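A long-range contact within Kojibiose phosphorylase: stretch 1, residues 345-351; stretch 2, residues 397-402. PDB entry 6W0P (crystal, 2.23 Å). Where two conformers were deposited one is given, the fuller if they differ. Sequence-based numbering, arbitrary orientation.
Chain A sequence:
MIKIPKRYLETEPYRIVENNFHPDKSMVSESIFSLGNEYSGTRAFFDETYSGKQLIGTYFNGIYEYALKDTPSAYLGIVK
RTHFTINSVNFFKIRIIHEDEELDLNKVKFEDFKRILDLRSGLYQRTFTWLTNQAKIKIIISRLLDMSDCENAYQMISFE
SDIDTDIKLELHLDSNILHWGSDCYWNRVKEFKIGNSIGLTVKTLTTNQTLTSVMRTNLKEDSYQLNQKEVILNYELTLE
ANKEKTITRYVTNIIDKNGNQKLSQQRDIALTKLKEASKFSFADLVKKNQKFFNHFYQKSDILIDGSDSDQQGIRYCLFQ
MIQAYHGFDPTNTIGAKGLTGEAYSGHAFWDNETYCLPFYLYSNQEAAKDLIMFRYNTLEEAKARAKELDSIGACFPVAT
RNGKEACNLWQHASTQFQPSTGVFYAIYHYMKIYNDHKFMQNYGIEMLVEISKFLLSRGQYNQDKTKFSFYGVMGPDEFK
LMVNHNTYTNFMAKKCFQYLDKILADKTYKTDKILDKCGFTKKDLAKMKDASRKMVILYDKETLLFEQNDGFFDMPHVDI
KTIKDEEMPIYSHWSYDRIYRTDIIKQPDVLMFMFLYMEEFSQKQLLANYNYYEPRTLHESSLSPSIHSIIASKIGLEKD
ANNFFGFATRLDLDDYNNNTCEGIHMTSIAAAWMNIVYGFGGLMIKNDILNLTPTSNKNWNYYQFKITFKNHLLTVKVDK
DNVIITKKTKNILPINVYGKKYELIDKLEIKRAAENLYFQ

Stretch 1 (345-351) SGHAFWD
Stretch 2 397-402: PVATRN

Stretches 345-351 and 397-402 of Kojibiose phosphorylase run roughly antiparallel, with end-to-end directions 144° apart, and bury 337 Å² between them. Register is set by CA-CA distances of 4.8 Å for His 347 to Thr 400 and 5.2 Å for Phe 349 to Ala 399. Extended phi/psi values prevail where they meet: His 347 -74/141, Ala 348 -82/140, Phe 349 -123/172, Ala 399 -135/130, Thr 400 -163/151. Before them, Gly 346 takes 64/20, a positive phi that favours glycine; Val 398 takes -61/-53.

Backbone hydrogen bonding amounts to a single antiparallel bridge, Ala 348 with Thr 400, CA-CA 5.5 Å. Ala 348 N donates to Thr 400 O at 2.7 Å and 157°; the return bond, Thr 400 N to Ala 348 O, is weak at 3.3 Å and 150°. CA-H...O contacts supplement this pair: His 347 CA to Thr 400 O 3.3 Å, Ala 399 CA to Ala 348 O 3.5 Å, and Phe 349 CA to Val 398 O 3.4 Å, the last the straightest at 161°.

Water continues the connection where direct bonding stops. Water 2 accepts from Trp 350 N (2.8 Å) and donates to Val 398 O (2.7 Å), spanning a 4.3 Å gap between that N and O.

Side-chain packing centres on Ala 399, whose small methyl touches both rings: CB lies 3.6 Å from Phe 349 CE2, an apolar contact, and 3.7 Å from His 347 ND1, van der Waals packing because a methyl offers no hydrogen-bonding partner. Phe 349 (chi1 -63°, m; chi2 77°) starts sideways, but its end comes nearer. His 347 (chi1 -74°, m; chi2 163°) places one ring face beneath Thr 400 N. Val 398 and Thr 400, both t, point away, so their contribution is largely backbone. Arg 401 (t, p, t, chi4 74°) brings aliphatic CD within 3.7 Å of Gly 346 O before its end leads away, NE and NH2 being hydrogen-bonded elsewhere in the structure.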

# COMPACT_ATOMS: atom_id res chain seq x y z
N SER A 345 1.02 -19.92 1.72
CA SER A 345 -0.09 -20.23 0.78
C SER A 345 0.30 -21.35 -0.20
O SER A 345 -0.38 -21.50 -1.25
CB SER A 345 -0.52 -18.98 0.03
OG SER A 345 -1.06 -17.99 0.93
N GLY A 346 1.33 -22.14 0.15
CA GLY A 346 1.86 -23.16 -0.76
C GLY A 346 2.44 -22.51 -2.00
O GLY A 346 2.56 -23.24 -3.05
N HIS A 347 2.77 -21.21 -1.91
CA HIS A 347 3.25 -20.38 -3.06
C HIS A 347 4.70 -20.74 -3.42
O HIS A 347 5.46 -21.00 -2.50
CB HIS A 347 3.19 -18.88 -2.79
CG HIS A 347 1.82 -18.30 -2.82
ND1 HIS A 347 1.54 -17.07 -2.26
CD2 HIS A 347 0.66 -18.79 -3.31
CE1 HIS A 347 0.26 -16.81 -2.41
NE2 HIS A 347 -0.31 -17.86 -3.05
N ALA A 348 5.00 -20.77 -4.72
CA ALA A 348 6.36 -20.81 -5.31
C ALA A 348 6.89 -19.39 -5.33
O ALA A 348 6.11 -18.45 -5.64
CB ALA A 348 6.33 -21.38 -6.71
N PHE A 349 8.18 -19.23 -5.02
CA PHE A 349 8.92 -17.96 -5.14
C PHE A 349 10.12 -18.21 -6.05
O PHE A 349 10.39 -19.39 -6.39
CB PHE A 349 9.31 -17.44 -3.76
CG PHE A 349 8.15 -17.10 -2.85
CD1 PHE A 349 7.42 -18.09 -2.22
CD2 PHE A 349 7.78 -15.78 -2.65
CE1 PHE A 349 6.36 -17.76 -1.38
CE2 PHE A 349 6.70 -15.46 -1.85
CZ PHE A 349 6.00 -16.45 -1.20
N TRP A 350 10.85 -17.15 -6.42
CA TRP A 350 12.07 -17.22 -7.26
C TRP A 350 13.10 -18.18 -6.63
O TRP A 350 13.96 -18.67 -7.40
CB TRP A 350 12.64 -15.82 -7.45
CG TRP A 350 13.39 -15.33 -6.24
CD1 TRP A 350 12.90 -15.10 -4.99
CD2 TRP A 350 14.79 -15.00 -6.21
NE1 TRP A 350 13.91 -14.67 -4.17
CE2 TRP A 350 15.08 -14.61 -4.89
CE3 TRP A 350 15.82 -15.03 -7.15
CZ2 TRP A 350 16.36 -14.21 -4.50
CZ3 TRP A 350 17.08 -14.63 -6.77
CH2 TRP A 350 17.36 -14.25 -5.46
N ASP A 351 12.98 -18.41 -5.29
CA ASP A 351 13.76 -19.37 -4.45
C ASP A 351 13.81 -20.76 -5.09
O ASP A 351 14.85 -21.43 -4.93
CB ASP A 351 13.12 -19.68 -3.09
CG ASP A 351 12.92 -18.50 -2.17
OD1 ASP A 351 12.34 -17.51 -2.63
OD2 ASP A 351 13.38 -18.59 -0.99
N PRO A 397 5.50 -14.48 -11.76
CA PRO A 397 5.16 -13.75 -10.55
C PRO A 397 6.13 -13.96 -9.37
O PRO A 397 6.79 -14.97 -9.31
CB PRO A 397 3.77 -14.32 -10.23
CG PRO A 397 3.85 -15.76 -10.73
CD PRO A 397 4.62 -15.63 -12.02
N VAL A 398 6.10 -13.02 -8.42
CA VAL A 398 6.82 -13.08 -7.12
C VAL A 398 6.30 -14.29 -6.33
O VAL A 398 7.11 -15.12 -5.87
CB VAL A 398 6.64 -11.77 -6.32
CG1 VAL A 398 7.17 -11.90 -4.91
CG2 VAL A 398 7.29 -10.60 -7.04
N ALA A 399 4.98 -14.38 -6.17
CA ALA A 399 4.34 -15.45 -5.39
C ALA A 399 3.14 -16.00 -6.17
O ALA A 399 2.29 -15.19 -6.59
CB ALA A 399 3.93 -14.91 -4.05
N THR A 400 3.07 -17.33 -6.31
CA THR A 400 1.98 -18.01 -7.05
C THR A 400 1.92 -19.49 -6.70
O THR A 400 2.99 -20.07 -6.34
CB THR A 400 2.17 -17.81 -8.56
OG1 THR A 400 0.93 -18.10 -9.20
CG2 THR A 400 3.26 -18.67 -9.15
N ARG A 401 0.71 -20.07 -6.78
CA ARG A 401 0.54 -21.51 -7.09
C ARG A 401 -0.04 -21.70 -8.50
O ARG A 401 0.43 -22.63 -9.18
CB ARG A 401 -0.29 -22.24 -6.04
CG ARG A 401 -0.35 -23.75 -6.25
CD ARG A 401 1.01 -24.43 -6.23
NE ARG A 401 0.93 -25.79 -6.74
CZ ARG A 401 0.78 -26.11 -8.03
NH1 ARG A 401 0.73 -25.18 -8.96
NH2 ARG A 401 0.68 -27.38 -8.38
N ASN A 402 -1.00 -20.89 -8.95
CA ASN A 402 -1.74 -21.19 -10.21
C ASN A 402 -1.09 -20.48 -11.41
O ASN A 402 -1.56 -20.73 -12.53
CB ASN A 402 -3.24 -20.92 -10.10
CG ASN A 402 -3.60 -19.45 -10.23
OD1 ASN A 402 -2.70 -18.61 -10.20
ND2 ASN A 402 -4.90 -19.15 -10.34
O HOH W 1 7.03 -17.57 -8.24
O HOH W 2 9.81 -14.63 -5.92